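Local coordinates for protein beta-Lactamase/D-Alanine Carboxypeptidase (Pseudomonas syringae pv. tomato, PDB 5EVI) that probably hydrolyses the amide bond of beta-lactam antibiotics to give substituted beta-amino acids, as a class C beta-lactamase that would confer antibiotic resistance, at residues M172-A177 / L221-Y226; T201-G206 / P213-P218. One frame throughout, in Å; residues are numbered along the deposited sequence.

Contact 1. Residues M172-A177 / L221-Y226; sequences MPFQEA and LAAEAY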
HETATM    1  N   MSE D 172       8.048   8.185 -19.353  1.00 64.41           N
HETATM    2  CA  MSE D 172       6.933   7.356 -19.825  1.00 64.64           C
HETATM    3  C   MSE D 172       5.720   7.590 -18.953  1.00 60.57           C
HETATM    4  O   MSE D 172       5.864   8.073 -17.828  1.00 60.23           O
HETATM    5  CB  MSE D 172       7.307   5.872 -19.793  1.00 68.19           C
HETATM    6  CG  MSE D 172       7.868   5.413 -18.448  1.00 71.63           C
HETATM    7 SE   MSE D 172       8.457   3.541 -18.601  1.00 77.43          SE
HETATM    8  CE  MSE D 172      10.214   3.881 -19.438  1.00 76.66           C
ATOM      9  N   PRO D 173       4.509   7.252 -19.449  1.00 56.84           N
ATOM     10  CA  PRO D 173       3.324   7.363 -18.583  1.00 54.49           C
ATOM     11  C   PRO D 173       3.376   6.427 -17.369  1.00 51.07           C
ATOM     12  O   PRO D 173       4.022   5.375 -17.425  1.00 51.53           O
ATOM     13  CB  PRO D 173       2.165   6.971 -19.513  1.00 54.87           C
ATOM     14  CG  PRO D 173       2.670   7.211 -20.889  1.00 55.21           C
ATOM     15  CD  PRO D 173       4.136   6.906 -20.835  1.00 56.66           C
ATOM     16  N   PHE D 174       2.696   6.820 -16.293  1.00 47.21           N
ATOM     17  CA  PHE D 174       2.644   6.037 -15.049  1.00 44.37           C
ATOM     18  C   PHE D 174       2.158   4.600 -15.255  1.00 43.34           C
ATOM     19  O   PHE D 174       2.706   3.676 -14.648  1.00 42.47           O
ATOM     20  CB  PHE D 174       1.762   6.734 -14.002  1.00 43.60           C
ATOM     21  CG  PHE D 174       1.721   6.025 -12.673  1.00 41.65           C
ATOM     22  CD1 PHE D 174       2.765   6.160 -11.767  1.00 40.90           C
ATOM     23  CD2 PHE D 174       0.637   5.226 -12.323  1.00 41.03           C
ATOM     24  CE1 PHE D 174       2.731   5.511 -10.539  1.00 40.05           C
ATOM     25  CE2 PHE D 174       0.596   4.581 -11.099  1.00 40.06           C
ATOM     26  CZ  PHE D 174       1.646   4.720 -10.206  1.00 39.76           C
ATOM     27  N   GLN D 175       1.131   4.436 -16.090  0.92 42.96           N
ATOM     28  CA  GLN D 175       0.584   3.118 -16.444  0.92 43.49           C
ATOM     29  C   GLN D 175       1.671   2.188 -16.977  0.92 41.83           C
ATOM     30  O   GLN D 175       1.793   1.057 -16.509  0.92 43.09           O
ATOM     31  CB  GLN D 175      -0.573   3.263 -17.461  0.92 44.75           C
ATOM     32  CG  GLN D 175      -1.013   1.985 -18.185  0.92 46.08           C
ATOM     33  CD  GLN D 175      -0.244   1.701 -19.473  0.92 46.48           C
ATOM     34  OE1 GLN D 175       0.307   0.612 -19.655  0.92 47.13           O
ATOM     35  NE2 GLN D 175      -0.202   2.678 -20.368  0.92 47.61           N
ATOM     36  N   GLU D 176       2.443   2.675 -17.950  1.00 40.72           N
ATOM     37  CA  GLU D 176       3.555   1.912 -18.559  1.00 38.83           C
ATOM     38  C   GLU D 176       4.707   1.672 -17.571  1.00 35.26           C
ATOM     39  O   GLU D 176       5.309   0.605 -17.577  1.00 35.02           O
ATOM     40  CB  GLU D 176       4.085   2.600 -19.835  1.00 40.71           C
ATOM     41  CG  GLU D 176       5.342   1.951 -20.422  1.00 42.39           C
ATOM     42  CD  GLU D 176       5.678   2.411 -21.831  1.00 44.03           C
ATOM     43  OE1 GLU D 176       4.908   2.084 -22.766  1.00 46.14           O
ATOM     44  OE2 GLU D 176       6.727   3.067 -22.010  1.00 43.91           O
ATOM     45  N   ALA D 177       5.003   2.662 -16.735  1.00 32.14           N
ATOM     46  CA  ALA D 177       6.011   2.506 -15.673  1.00 30.52           C
ATOM     47  C   ALA D 177       5.652   1.361 -14.712  1.00 29.21           C
ATOM     48  O   ALA D 177       6.526   0.608 -14.303  1.00 29.56           O
ATOM     49  CB  ALA D 177       6.205   3.808 -14.906  1.00 30.27           C
ATOM     50  N   LEU D 221      -5.375  11.122 -10.147  1.00 37.64           N
ATOM     51  CA  LEU D 221      -4.433  10.407  -9.276  1.00 35.70           C
ATOM     52  C   LEU D 221      -4.976   9.064  -8.749  1.00 34.56           C
ATOM     53  O   LEU D 221      -4.473   8.530  -7.747  1.00 33.82           O
ATOM     54  CB  LEU D 221      -3.900  11.304  -8.140  1.00 35.43           C
ATOM     55  CG  LEU D 221      -3.236  12.608  -8.594  1.00 35.54           C
ATOM     56  CD1 LEU D 221      -2.858  13.458  -7.392  1.00 36.04           C
ATOM     57  CD2 LEU D 221      -2.018  12.349  -9.468  1.00 35.74           C
ATOM     58  N   ALA D 222      -5.956   8.500  -9.457  1.00 32.51           N
ATOM     59  CA  ALA D 222      -6.569   7.229  -9.072  1.00 31.58           C
ATOM     60  C   ALA D 222      -5.581   6.079  -9.212  1.00 29.92           C
ATOM     61  O   ALA D 222      -5.455   5.236  -8.315  1.00 29.16           O
ATOM     62  CB  ALA D 222      -7.799   6.960  -9.925  1.00 31.62           C
ATOM     63  N   ALA D 223      -4.892   6.053 -10.351  1.00 29.55           N
ATOM     64  CA  ALA D 223      -3.891   5.027 -10.641  1.00 29.11           C
ATOM     65  C   ALA D 223      -2.720   5.099  -9.652  1.00 28.70           C
ATOM     66  O   ALA D 223      -2.217   4.070  -9.204  1.00 28.61           O
ATOM     67  CB  ALA D 223      -3.397   5.139 -12.079  1.00 29.15           C
ATOM     68  N   GLU D 224      -2.345   6.316  -9.266  1.00 28.05           N
ATOM     69  CA  GLU D 224      -1.159   6.566  -8.445  1.00 26.93           C
ATOM     70  C   GLU D 224      -1.412   6.347  -6.934  1.00 26.85           C
ATOM     71  O   GLU D 224      -0.491   5.978  -6.208  1.00 25.83           O
ATOM     72  CB  GLU D 224      -0.633   7.999  -8.693  1.00 27.00           C
ATOM     73  CG  GLU D 224      -0.147   8.309 -10.120  1.00 27.26           C
ATOM     74  CD  GLU D 224      -1.248   8.525 -11.165  1.00 27.40           C
ATOM     75  OE1 GLU D 224      -2.437   8.495 -10.819  1.00 27.94           O
ATOM     76  OE2 GLU D 224      -0.928   8.712 -12.365  1.00 27.93           O
ATOM     77  N   ALA D 225      -2.655   6.570  -6.473  1.00 26.59           N
ATOM     78  CA  ALA D 225      -3.000   6.504  -5.043  1.00 26.27           C
ATOM     79  C   ALA D 225      -3.708   5.219  -4.600  1.00 26.37           C
ATOM     80  O   ALA D 225      -3.517   4.784  -3.468  1.00 27.25           O
ATOM     81  CB  ALA D 225      -3.839   7.716  -4.652  1.00 26.33           C
ATOM     82  N   TYR D 226      -4.554   4.642  -5.462  1.00 25.89           N
ATOM     83  CA  TYR D 226      -5.350   3.465  -5.086  1.00 25.32           C
ATOM     84  C   TYR D 226      -5.753   2.621  -6.299  1.00 24.85           C
ATOM     85  O   TYR D 226      -6.870   2.100  -6.362  1.00 25.36           O
ATOM     86  CB  TYR D 226      -6.592   3.914  -4.282  1.00 26.00           C
ATOM     87  CG  TYR D 226      -7.434   4.990  -4.974  1.00 25.96           C
ATOM     88  CD1 TYR D 226      -8.514   4.643  -5.785  1.00 26.38           C
ATOM     89  CD2 TYR D 226      -7.146   6.353  -4.814  1.00 26.73           C
ATOM     90  CE1 TYR D 226      -9.281   5.602  -6.421  1.00 26.31           C
ATOM     91  CE2 TYR D 226      -7.919   7.336  -5.451  1.00 27.08           C
ATOM     92  CZ  TYR D 226      -8.987   6.944  -6.263  1.00 26.83           C
ATOM     93  OH  TYR D 226      -9.789   7.870  -6.916  1.00 27.49           O
TER
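Phe174, in the first turn of helix 174-186, lays its ring against the short helix 222-226, a helix-to-helix contact in the helical part of the class C beta-lactamase fold. A CH-pi interaction joins them: Glu224 CG lies 3.7 Å from the centroid of the Phe174 ring and 4° off the ring normal, almost exactly over its centre. With CG of Phe174 anti to the backbone N (chi1 -177°), the ring is directed at helix 222-226. Glu224 is bent at chi2, which brings its carboxylate alongside the phenylalanine, ring and carboxylate planes 33° apart. Apolar packing adds Ala223, whose CB sits 4.0 Å from Phe174 CD2. Helix 70-83 touches the same phenylalanine through Thr74 and Leu77, and helix 156-169 through Ala167, so the ring joins four helices. The backbone of 222-226 also faces helix 70-83: Glu224 O accepts a hydrogen bond from Thr74 OG1, and Ala225 O a weak one from Lys71, the lysine of a probable SxxK motif. No hydrogen bond links the two segments; oxygen meets carbon in van der Waals contact, Phe174 CE2 to Ala223 O at 3.4 Å and Phe174 CB to Glu224 OE2 at 3.7 Å.

Contact 2. Residues T201-G206 / P213-P218; sequences TLYAQG and PVRVNP. With EDO (1,2-ethanediol), chain Q.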
ATOM      1  N   THR D 201     -12.602 -11.842 -16.233  1.00 48.42           N
ATOM      2  CA  THR D 201     -13.162 -13.050 -15.590  1.00 46.12           C
ATOM      3  C   THR D 201     -12.787 -13.266 -14.109  1.00 44.08           C
ATOM      4  O   THR D 201     -13.624 -13.715 -13.327  1.00 44.14           O
ATOM      5  CB  THR D 201     -12.832 -14.337 -16.410  1.00 46.87           C
ATOM      6  OG1 THR D 201     -13.411 -15.489 -15.779  1.00 47.24           O
ATOM      7  CG2 THR D 201     -11.319 -14.561 -16.573  1.00 47.23           C
ATOM      8  N   LEU D 202     -11.548 -12.940 -13.735  1.00 41.62           N
ATOM      9  CA  LEU D 202     -11.045 -13.145 -12.363  1.00 39.98           C
ATOM     10  C   LEU D 202     -11.264 -11.957 -11.409  1.00 37.35           C
ATOM     11  O   LEU D 202     -10.962 -12.069 -10.217  1.00 34.70           O
ATOM     12  CB  LEU D 202      -9.552 -13.494 -12.396  1.00 40.96           C
ATOM     13  CG  LEU D 202      -9.179 -14.825 -13.055  1.00 41.93           C
ATOM     14  CD1 LEU D 202      -7.682 -14.891 -13.317  1.00 42.40           C
ATOM     15  CD2 LEU D 202      -9.640 -16.003 -12.205  1.00 42.30           C
ATOM     16  N   TYR D 203     -11.777 -10.839 -11.928  1.00 35.36           N
ATOM     17  CA  TYR D 203     -12.046  -9.639 -11.130  1.00 34.91           C
ATOM     18  C   TYR D 203     -13.261  -9.868 -10.209  1.00 33.25           C
ATOM     19  O   TYR D 203     -14.377 -10.129 -10.673  1.00 33.02           O
ATOM     20  CB  TYR D 203     -12.281  -8.435 -12.067  1.00 35.49           C
ATOM     21  CG  TYR D 203     -12.104  -7.036 -11.492  1.00 36.66           C
ATOM     22  CD1 TYR D 203     -12.075  -5.935 -12.346  1.00 37.77           C
ATOM     23  CD2 TYR D 203     -11.961  -6.794 -10.117  1.00 37.10           C
ATOM     24  CE1 TYR D 203     -11.922  -4.640 -11.860  1.00 37.68           C
ATOM     25  CE2 TYR D 203     -11.811  -5.501  -9.626  1.00 37.32           C
ATOM     26  CZ  TYR D 203     -11.783  -4.432 -10.500  1.00 37.60           C
ATOM     27  OH  TYR D 203     -11.647  -3.147 -10.028  1.00 37.57           O
ATOM     28  N   ALA D 204     -13.033  -9.785  -8.903  1.00 31.70           N
ATOM     29  CA  ALA D 204     -14.099  -9.947  -7.915  1.00 29.87           C
ATOM     30  C   ALA D 204     -15.053  -8.749  -7.928  1.00 29.10           C
ATOM     31  O   ALA D 204     -14.679  -7.654  -8.340  1.00 27.56           O
ATOM     32  CB  ALA D 204     -13.506 -10.116  -6.525  1.00 29.77           C
ATOM     33  N   GLN D 205     -16.285  -8.971  -7.483  1.00 28.69           N
ATOM     34  CA  GLN D 205     -17.232  -7.878  -7.272  1.00 28.42           C
ATOM     35  C   GLN D 205     -17.078  -7.383  -5.834  1.00 28.22           C
ATOM     36  O   GLN D 205     -17.065  -8.196  -4.904  1.00 29.28           O
ATOM     37  CB  GLN D 205     -18.664  -8.369  -7.523  1.00 29.08           C
ATOM     38  CG  GLN D 205     -19.722  -7.277  -7.492  1.00 29.74           C
ATOM     39  CD  GLN D 205     -19.555  -6.255  -8.604  1.00 29.63           C
ATOM     40  OE1 GLN D 205     -19.849  -6.534  -9.763  1.00 30.41           O
ATOM     41  NE2 GLN D 205     -19.096  -5.064  -8.256  1.00 30.08           N
ATOM     42  N   GLY D 206     -16.935  -6.068  -5.652  1.00 27.69           N
ATOM     43  CA  GLY D 206     -16.951  -5.455  -4.322  1.00 26.75           C
ATOM     44  C   GLY D 206     -18.380  -5.243  -3.846  1.00 26.89           C
ATOM     45  O   GLY D 206     -19.296  -5.105  -4.663  1.00 26.52           O
ATOM     46  N   PRO D 213     -23.446  -4.409  -5.184  1.00 39.97           N
ATOM     47  CA  PRO D 213     -22.202  -4.529  -5.941  1.00 41.77           C
ATOM     48  C   PRO D 213     -21.621  -3.177  -6.370  1.00 44.52           C
ATOM     49  O   PRO D 213     -22.369  -2.287  -6.785  1.00 43.39           O
ATOM     50  CB  PRO D 213     -22.602  -5.374  -7.156  1.00 42.01           C
ATOM     51  CG  PRO D 213     -24.056  -5.146  -7.326  1.00 41.45           C
ATOM     52  CD  PRO D 213     -24.606  -4.901  -5.953  1.00 40.66           C
ATOM     53  N   VAL D 214     -20.298  -3.038  -6.257  1.00 47.42           N
ATOM     54  CA  VAL D 214     -19.598  -1.808  -6.633  1.00 50.13           C
ATOM     55  C   VAL D 214     -18.114  -2.055  -6.942  1.00 53.33           C
ATOM     56  O   VAL D 214     -17.475  -2.914  -6.329  1.00 53.17           O
ATOM     57  CB  VAL D 214     -19.716  -0.737  -5.517  1.00 50.09           C
ATOM     58  CG1 VAL D 214     -18.905  -1.127  -4.280  1.00 49.64           C
ATOM     59  CG2 VAL D 214     -19.306   0.640  -6.027  1.00 50.08           C
ATOM     60  N   ARG D 215     -17.589  -1.286  -7.893  1.00 56.81           N
ATOM     61  CA  ARG D 215     -16.155  -1.220  -8.172  1.00 59.81           C
ATOM     62  C   ARG D 215     -15.748   0.247  -8.277  1.00 59.89           C
ATOM     63  O   ARG D 215     -16.593   1.110  -8.522  1.00 59.95           O
ATOM     64  CB  ARG D 215     -15.821  -1.959  -9.469  1.00 61.57           C
ATOM     65  CG  ARG D 215     -15.977  -3.471  -9.389  1.00 62.84           C
ATOM     66  CD  ARG D 215     -15.449  -4.131 -10.651  1.00 63.24           C
ATOM     67  NE  ARG D 215     -15.500  -5.594 -10.590  1.00 71.20           N
ATOM     68  CZ  ARG D 215     -16.530  -6.360 -10.963  1.00 80.56           C
ATOM     69  NH1 ARG D 215     -17.660  -5.838 -11.441  1.00 84.21           N
ATOM     70  NH2 ARG D 215     -16.431  -7.682 -10.856  1.00 83.41           N
ATOM     71  N   VAL D 216     -14.456   0.517  -8.092  1.00 61.00           N
ATOM     72  CA  VAL D 216     -13.939   1.895  -8.059  1.00 62.23           C
ATOM     73  C   VAL D 216     -14.223   2.673  -9.339  1.00 62.13           C
ATOM     74  O   VAL D 216     -14.248   2.102 -10.431  1.00 62.41           O
ATOM     75  CB  VAL D 216     -12.412   1.978  -7.765  1.00 62.51           C
ATOM     76  CG1 VAL D 216     -12.125   1.608  -6.318  1.00 62.18           C
ATOM     77  CG2 VAL D 216     -11.578   1.135  -8.735  1.00 62.00           C
ATOM     78  N   ASN D 217     -14.450   3.975  -9.181  1.00 62.33           N
ATOM     79  CA  ASN D 217     -14.600   4.887 -10.313  1.00 62.22           C
ATOM     80  C   ASN D 217     -13.233   5.409 -10.744  1.00 60.82           C
ATOM     81  O   ASN D 217     -12.274   5.349  -9.965  1.00 59.88           O
ATOM     82  CB  ASN D 217     -15.507   6.065  -9.946  1.00 62.45           C
ATOM     83  CG  ASN D 217     -16.966   5.667  -9.836  1.00 62.81           C
ATOM     84  OD1 ASN D 217     -17.511   5.018 -10.728  1.00 62.84           O
ATOM     85  ND2 ASN D 217     -17.609   6.067  -8.745  1.00 63.03           N
ATOM     86  N   PRO D 218     -13.137   5.931 -11.983  1.00 60.04           N
ATOM     87  CA  PRO D 218     -11.907   6.630 -12.361  1.00 57.89           C
ATOM     88  C   PRO D 218     -11.784   7.956 -11.611  1.00 54.16           C
ATOM     89  O   PRO D 218     -12.745   8.421 -10.996  1.00 54.02           O
ATOM     90  CB  PRO D 218     -12.074   6.856 -13.870  1.00 59.20           C
ATOM     91  CG  PRO D 218     -13.548   6.872 -14.088  1.00 59.98           C
ATOM     92  CD  PRO D 218     -14.115   5.905 -13.090  1.00 60.29           C
TER
HETATM   93  C1  EDO Q 403     -19.985 -10.313 -12.498  1.00 35.68           C
HETATM   94  O1  EDO Q 403     -18.998 -10.799 -11.587  1.00 34.26           O
HETATM   95  C2  EDO Q 403     -20.020  -8.790 -12.434  1.00 36.44           C
HETATM   96  O2  EDO Q 403     -18.684  -8.280 -12.382  1.00 36.85           O
HETATM   97  O   HOH W   1     -18.640  -3.443 -11.296  1.00 35.13           O
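Val214 N donates to Gly206 O at 2.8 Å, with 155° at the hydrogen; this bond belongs to the antiparallel hydrogen-bonded pair Gly206-Val214 of a two-stranded hairpin, strands 206-207 and 213-214. Beyond the strand pair, the Arg215 guanidinium reaches back to the other segment: its NH2 donates to Tyr203 O at 3.2 Å, from well above the carbonyl plane. Weak bonds from NE and NH2 both go to Ala204 O. The O2 of an ethanediol, probably from the crystallisation liquor, sits at the edge between NH1 and NH2 of Arg215, 2.8 Å from each, and accepts from both; a water accepts from NH1. Extended from CG to NE, the arginine chain runs over one face of the Tyr203 ring; Arg215 CD is 3.9 Å from the Tyr203 ring centroid (CH-pi), and Arg215 CZ 4.6 Å, 14° off the normal (cation-pi). Gln205, bent at chi2, places its amide over a guanidinium face, and its CG packs on Pro213 CB at 3.5 Å. Glu65 anchors both segments, taking hydrogen bonds from Tyr203 OH and Val216 N. The hairpin forms a small sheet separate from the main antiparallel sheet, with Val214 and Val216 touching Asn323 in the loop between strands 315-321 and 326-332.

Overall arrangement
Both contacts belong to one stretch of the beta-lactamase chain, in the order 172-177, 201-206, 213-218 and finally 221-226, so contact 2 lies wholly between the two segments of contact 1 in sequence. The centres are about 19 Å apart and the contacts do not touch, although 213-218 and 221-226 are separated by only two residues. Contact 1 sits among helices, about 14 Å from the centre of the chain, whereas contact 2, about 18 Å from it, is a small two-stranded sheet beside the loops of the main antiparallel sheet. From helix 174-186 the chain thus runs out to this small sheet and comes back to the helices at 222-226, by Lys71 of the probable SxxK site.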